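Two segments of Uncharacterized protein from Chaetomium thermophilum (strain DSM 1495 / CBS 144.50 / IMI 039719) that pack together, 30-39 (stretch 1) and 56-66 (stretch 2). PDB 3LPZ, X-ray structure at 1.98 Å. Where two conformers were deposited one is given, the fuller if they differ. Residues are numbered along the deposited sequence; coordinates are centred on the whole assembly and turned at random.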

# COMPACT_ATOMS: atom_id res chain seq x y z
N GLU A 30 -32.37 -19.72 9.01
CA GLU A 30 -33.11 -19.20 7.86
C GLU A 30 -32.26 -18.29 6.97
O GLU A 30 -32.42 -18.29 5.76
CB GLU A 30 -34.39 -18.47 8.31
CG GLU A 30 -35.68 -19.26 8.13
CD GLU A 30 -35.48 -20.76 8.04
OE1 GLU A 30 -35.24 -21.40 9.09
OE2 GLU A 30 -35.58 -21.31 6.91
N GLN A 31 -31.36 -17.53 7.59
CA GLN A 31 -30.45 -16.63 6.86
C GLN A 31 -29.47 -17.43 6.01
O GLN A 31 -29.22 -17.08 4.85
CB GLN A 31 -29.69 -15.73 7.83
CG GLN A 31 -30.59 -14.68 8.51
CD GLN A 31 -29.89 -13.92 9.61
OE1 GLN A 31 -29.14 -14.51 10.39
NE2 GLN A 31 -30.15 -12.61 9.71
N TYR A 32 -28.95 -18.51 6.58
CA TYR A 32 -28.10 -19.44 5.84
C TYR A 32 -28.84 -20.07 4.65
O TYR A 32 -28.28 -20.15 3.56
CB TYR A 32 -27.52 -20.52 6.78
CG TYR A 32 -26.74 -21.63 6.08
CD1 TYR A 32 -25.42 -21.41 5.65
CD2 TYR A 32 -27.30 -22.90 5.86
CE1 TYR A 32 -24.69 -22.42 5.00
CE2 TYR A 32 -26.58 -23.92 5.23
CZ TYR A 32 -25.27 -23.66 4.80
OH TYR A 32 -24.52 -24.63 4.18
N GLU A 33 -30.08 -20.50 4.84
CA GLU A 33 -30.88 -21.07 3.74
C GLU A 33 -31.11 -20.06 2.61
O GLU A 33 -31.03 -20.39 1.43
CB GLU A 33 -32.22 -21.63 4.24
CG GLU A 33 -32.09 -22.88 5.11
CD GLU A 33 -31.67 -24.13 4.33
OE1 GLU A 33 -31.65 -24.10 3.07
OE2 GLU A 33 -31.36 -25.16 4.97
N ALA A 34 -31.41 -18.82 2.99
CA ALA A 34 -31.59 -17.76 2.01
C ALA A 34 -30.29 -17.50 1.23
O ALA A 34 -30.34 -17.25 0.02
CB ALA A 34 -32.07 -16.48 2.68
N ALA A 35 -29.15 -17.56 1.92
CA ALA A 35 -27.86 -17.37 1.24
C ALA A 35 -27.64 -18.50 0.25
O ALA A 35 -27.16 -18.27 -0.86
CB ALA A 35 -26.70 -17.28 2.25
N GLN A 36 -28.00 -19.73 0.64
CA GLN A 36 -27.87 -20.88 -0.26
C GLN A 36 -28.78 -20.78 -1.46
O GLN A 36 -28.40 -21.15 -2.59
CB GLN A 36 -28.08 -22.22 0.49
CG GLN A 36 -26.95 -22.53 1.49
CD GLN A 36 -25.56 -22.52 0.85
OE1 GLN A 36 -25.30 -23.25 -0.11
NE2 GLN A 36 -24.66 -21.69 1.38
N GLU A 37 -30.00 -20.29 -1.24
CA GLU A 37 -30.93 -20.12 -2.33
C GLU A 37 -30.42 -19.00 -3.24
O GLU A 37 -30.59 -19.06 -4.44
CB GLU A 37 -32.32 -19.79 -1.79
CG GLU A 37 -33.40 -19.65 -2.87
CD GLU A 37 -34.75 -19.42 -2.28
OE1 GLU A 37 -35.04 -20.04 -1.22
OE2 GLU A 37 -35.52 -18.61 -2.85
N THR A 38 -29.79 -17.98 -2.66
CA THR A 38 -29.19 -16.90 -3.48
C THR A 38 -28.12 -17.46 -4.44
O THR A 38 -28.07 -17.08 -5.61
CB THR A 38 -28.59 -15.79 -2.58
OG1 THR A 38 -29.62 -15.29 -1.70
CG2 THR A 38 -28.02 -14.59 -3.41
N ARG A 39 -27.27 -18.37 -3.95
CA ARG A 39 -26.24 -19.00 -4.79
C ARG A 39 -26.87 -19.71 -5.97
O ARG A 39 -26.36 -19.62 -7.09
CB ARG A 39 -25.42 -20.04 -4.02
CG ARG A 39 -24.54 -19.49 -2.91
CD ARG A 39 -23.81 -20.68 -2.25
NE ARG A 39 -23.05 -21.48 -3.22
CZ ARG A 39 -22.88 -22.81 -3.16
NH1 ARG A 39 -23.44 -23.53 -2.18
NH2 ARG A 39 -22.16 -23.42 -4.10
N ASP A 56 -26.11 -8.29 -9.57
CA ASP A 56 -27.01 -7.46 -8.75
C ASP A 56 -27.51 -8.30 -7.58
O ASP A 56 -27.54 -7.83 -6.44
CB ASP A 56 -28.19 -6.93 -9.56
CG ASP A 56 -27.83 -5.76 -10.48
OD1 ASP A 56 -26.75 -5.15 -10.33
OD2 ASP A 56 -28.63 -5.46 -11.37
N ILE A 57 -27.89 -9.55 -7.85
CA ILE A 57 -28.35 -10.47 -6.81
C ILE A 57 -27.28 -10.71 -5.73
O ILE A 57 -27.55 -10.53 -4.53
CB ILE A 57 -28.84 -11.81 -7.40
CG1 ILE A 57 -30.11 -11.57 -8.22
CG2 ILE A 57 -29.10 -12.85 -6.27
CD1 ILE A 57 -30.44 -12.69 -9.18
N LEU A 58 -26.09 -11.12 -6.15
CA LEU A 58 -25.00 -11.38 -5.19
C LEU A 58 -24.61 -10.14 -4.38
O LEU A 58 -24.42 -10.22 -3.16
CB LEU A 58 -23.77 -11.97 -5.92
CG LEU A 58 -24.03 -13.38 -6.46
CD1 LEU A 58 -22.91 -13.84 -7.39
CD2 LEU A 58 -24.23 -14.37 -5.33
N ALA A 59 -24.45 -9.00 -5.06
CA ALA A 59 -24.05 -7.77 -4.35
C ALA A 59 -25.12 -7.32 -3.34
O ALA A 59 -24.78 -6.97 -2.22
CB ALA A 59 -23.70 -6.60 -5.36
N SER A 60 -26.39 -7.33 -3.73
CA SER A 60 -27.44 -6.84 -2.82
C SER A 60 -27.58 -7.77 -1.62
O SER A 60 -27.63 -7.31 -0.48
CB SER A 60 -28.80 -6.74 -3.52
OG SER A 60 -28.70 -5.95 -4.68
N VAL A 61 -27.61 -9.08 -1.87
CA VAL A 61 -27.85 -10.05 -0.80
C VAL A 61 -26.61 -10.21 0.11
O VAL A 61 -26.75 -10.38 1.33
CB VAL A 61 -28.32 -11.43 -1.34
CG1 VAL A 61 -28.41 -12.47 -0.19
CG2 VAL A 61 -29.70 -11.31 -2.10
N SER A 62 -25.42 -10.15 -0.49
CA SER A 62 -24.19 -10.15 0.29
C SER A 62 -24.19 -9.00 1.30
O SER A 62 -23.89 -9.21 2.49
CB SER A 62 -22.95 -9.98 -0.60
OG SER A 62 -21.82 -9.76 0.25
N GLN A 63 -24.51 -7.80 0.82
CA GLN A 63 -24.55 -6.63 1.70
C GLN A 63 -25.62 -6.78 2.80
O GLN A 63 -25.36 -6.44 3.98
CB GLN A 63 -24.71 -5.33 0.90
CG GLN A 63 -23.50 -5.12 -0.04
CD GLN A 63 -23.63 -3.92 -0.94
OE1 GLN A 63 -24.55 -3.13 -0.79
NE2 GLN A 63 -22.69 -3.77 -1.89
N THR A 64 -26.79 -7.30 2.43
CA THR A 64 -27.82 -7.55 3.46
C THR A 64 -27.36 -8.51 4.55
O THR A 64 -27.61 -8.29 5.76
CB THR A 64 -29.15 -8.04 2.86
OG1 THR A 64 -29.64 -7.05 1.95
CG2 THR A 64 -30.20 -8.25 3.97
N LEU A 65 -26.69 -9.59 4.14
CA LEU A 65 -26.20 -10.58 5.10
C LEU A 65 -25.15 -9.94 6.00
O LEU A 65 -25.18 -10.12 7.21
CB LEU A 65 -25.59 -11.78 4.39
CG LEU A 65 -26.61 -12.77 3.83
CD1 LEU A 65 -26.03 -13.57 2.68
CD2 LEU A 65 -27.12 -13.70 4.94
N LEU A 66 -24.23 -9.19 5.39
CA LEU A 66 -23.19 -8.49 6.16
C LEU A 66 -23.78 -7.48 7.15
O LEU A 66 -23.30 -7.38 8.27
CB LEU A 66 -22.14 -7.81 5.24
CG LEU A 66 -21.30 -8.79 4.40
CD1 LEU A 66 -20.51 -8.07 3.26
CD2 LEU A 66 -20.34 -9.56 5.31

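Antiparallel helices often pack through one stripe of residues recurring every three or four positions, and the pair here, with axes at 167° and approaching to 10.5 Å, does so without a single hydrogen bond between them. The stripe on the first helix begins at Gln-31. Its backbone O lies 4.0 Å from CD2 of Leu-65; its CB points toward the second helix but makes only a loose contact, Gln-31 CB to Leu-65 CD2 at 4.4 Å, and the amide end is engaged elsewhere in the structure. One turn on, buried Ala-35 offers a single methyl to the longer Leu-65, Ala-35 CB to Leu-65 CD1 at 3.8 Å. Leu-65 leaves its backbone sideways, but its end comes nearer, so CD2 lies near both Gln-31 and Ala-35, and CD1 comes closest to Ala-35.

Thr-38 covers the most ground, meeting the buried hydrocarbon side chains of Ile-57, Leu-58 and Val-61. Its CG2 packs 3.5 Å from CG2 of Ile-57 and 4.3 Å from CD2 of Leu-58, and is 3.9 Å from CG1 of Val-61, the atom that OG1 approaches to 3.4 Å. A hydroxyl among hydrocarbon needs a partner, and the m rotamer supplies one: Thr-38 OG1 donates to Ala-34 O at 2.7 Å, within its own helix. The buried surface is modest, 275 Å² in all.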